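Local coordinates for protein aminoglycoside 3'-phosphotransferase AphA1-IAB (Acinetobacter baumannii, PDB 4GKH) that transfers the phosphate of a nucleotide to the 3'-hydroxyl of kanamycin and related aminoglycosides, giving resistance to these antibiotics, at residues 65-70 with 93-98. Numbering follows the deposited sequence.
Sequences DVTDEM and DDAWLL
E69 OE1 lies 3.8 Å from L97 CD2 while forming a salt bridge to K56 NZ on the neighbouring strand 53-59; its partner oxygen OE2 accepts a hydrogen bond from V218 N. With CG anti to the backbone N (chi1 179°) and the chain extended beyond it, E69 crosses the L97 side chain at about a right angle. L97 is the apolar centre of the contact. Its CB sits 3.7 Å from V66 CG1, the two side chains sliding past each other in opposite directions, and its CD1 packs 4.0 Å from selenomethionine M70 CG, beyond which the chain bends away from the strand; M70 also touches I85 and F88. One turn before M70, V66 CB meets A95 CB at 4.0 Å, and T67 OG1, engaged with A63 O and R90 NH1, lies 3.9 Å from the same methyl. Helix 61-76 thus lies on the five-stranded sheet of the kinase-like N-terminal lobe, the axes of 65-70 and 94-98 approaching to 8.0 Å at 38°. The salt bridge is consistent with the lysine–glutamate pair of protein kinase-like folds, and the E69 side chain lies about 5 Å from the bound inhibitor. Apolar packing joins helix to strand here, while the buried carboxylate probably has its charge offset by K56, with V218 N holding the other oxygen.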
# COMPACT_ATOMS: atom_id res chain seq x y z
N ASP A 65 6.83 8.40 -9.09
CA ASP A 65 6.10 7.43 -8.27
C ASP A 65 6.18 6.02 -8.85
O ASP A 65 6.38 5.05 -8.12
CB ASP A 65 4.63 7.85 -8.13
CG ASP A 65 4.47 9.15 -7.34
OD1 ASP A 65 5.12 9.30 -6.29
OD2 ASP A 65 3.71 10.02 -7.80
N VAL A 66 6.02 5.92 -10.16
CA VAL A 66 6.11 4.62 -10.82
C VAL A 66 7.54 4.05 -10.75
O VAL A 66 7.75 2.84 -10.52
CB VAL A 66 5.63 4.73 -12.28
CG1 VAL A 66 5.82 3.39 -13.02
CG2 VAL A 66 4.17 5.15 -12.30
N THR A 67 8.54 4.91 -10.90
CA THR A 67 9.94 4.50 -10.77
C THR A 67 10.22 4.00 -9.36
O THR A 67 10.93 3.00 -9.17
CB THR A 67 10.90 5.65 -11.12
OG1 THR A 67 10.62 6.13 -12.44
CG2 THR A 67 12.35 5.17 -11.06
N ASP A 68 9.64 4.69 -8.37
CA ASP A 68 9.80 4.30 -6.97
C ASP A 68 9.24 2.90 -6.76
O ASP A 68 9.85 2.07 -6.07
CB ASP A 68 9.03 5.25 -6.03
CG ASP A 68 9.67 6.61 -5.90
OD1 ASP A 68 10.85 6.75 -6.29
OD2 ASP A 68 9.00 7.53 -5.39
N GLU A 69 8.09 2.62 -7.37
CA GLU A 69 7.51 1.29 -7.20
C GLU A 69 8.38 0.23 -7.84
O GLU A 69 8.59 -0.83 -7.25
CB GLU A 69 6.07 1.15 -7.71
CG GLU A 69 5.62 -0.30 -7.49
CD GLU A 69 4.17 -0.56 -7.77
OE1 GLU A 69 3.60 0.06 -8.69
OE2 GLU A 69 3.60 -1.43 -7.06
N MSE A 70 8.89 0.52 -9.03
CA MSE A 70 9.72 -0.45 -9.72
C MSE A 70 10.89 -0.92 -8.87
O MSE A 70 11.13 -2.11 -8.75
CB MSE A 70 10.23 0.10 -11.06
CG MSE A 70 11.01 -0.92 -11.89
SE MSE A 70 12.93 -0.96 -11.48
CE MSE A 70 13.31 0.85 -11.96
N ASP A 93 10.27 12.37 -18.95
CA ASP A 93 8.91 12.69 -18.51
C ASP A 93 7.95 11.51 -18.32
O ASP A 93 6.78 11.71 -17.98
CB ASP A 93 8.27 13.69 -19.48
CG ASP A 93 9.00 15.02 -19.53
OD1 ASP A 93 9.62 15.40 -18.51
OD2 ASP A 93 8.96 15.68 -20.58
N ASP A 94 8.41 10.28 -18.54
CA ASP A 94 7.52 9.13 -18.54
C ASP A 94 8.15 7.89 -17.93
O ASP A 94 9.33 7.66 -18.09
CB ASP A 94 7.06 8.78 -19.96
CG ASP A 94 6.23 9.88 -20.60
OD1 ASP A 94 4.99 9.85 -20.44
OD2 ASP A 94 6.83 10.77 -21.25
N ALA A 95 7.32 7.10 -17.25
CA ALA A 95 7.74 5.81 -16.74
C ALA A 95 6.66 4.79 -17.07
O ALA A 95 5.46 5.05 -16.89
CB ALA A 95 8.00 5.88 -15.25
N TRP A 96 7.08 3.63 -17.58
CA TRP A 96 6.15 2.55 -17.91
C TRP A 96 6.58 1.30 -17.15
O TRP A 96 7.71 0.86 -17.33
CB TRP A 96 6.24 2.27 -19.41
CG TRP A 96 5.82 3.43 -20.27
CD1 TRP A 96 6.61 4.47 -20.69
CD2 TRP A 96 4.52 3.65 -20.82
NE1 TRP A 96 5.87 5.33 -21.47
CE2 TRP A 96 4.59 4.85 -21.57
CE3 TRP A 96 3.31 2.96 -20.76
CZ2 TRP A 96 3.48 5.38 -22.25
CZ3 TRP A 96 2.20 3.48 -21.45
CH2 TRP A 96 2.30 4.68 -22.18
N LEU A 97 5.69 0.72 -16.35
CA LEU A 97 6.02 -0.48 -15.55
C LEU A 97 5.08 -1.64 -15.90
O LEU A 97 3.89 -1.56 -15.62
CB LEU A 97 5.91 -0.14 -14.05
CG LEU A 97 6.08 -1.30 -13.05
CD1 LEU A 97 7.44 -2.00 -13.23
CD2 LEU A 97 5.91 -0.75 -11.62
N LEU A 98 5.62 -2.70 -16.51
CA LEU A 98 4.83 -3.85 -16.93
C LEU A 98 5.08 -5.01 -15.97
O LEU A 98 6.22 -5.48 -15.86
CB LEU A 98 5.24 -4.28 -18.35
CG LEU A 98 4.42 -5.44 -18.96
CD1 LEU A 98 2.94 -5.04 -19.16
CD2 LEU A 98 5.02 -5.96 -20.25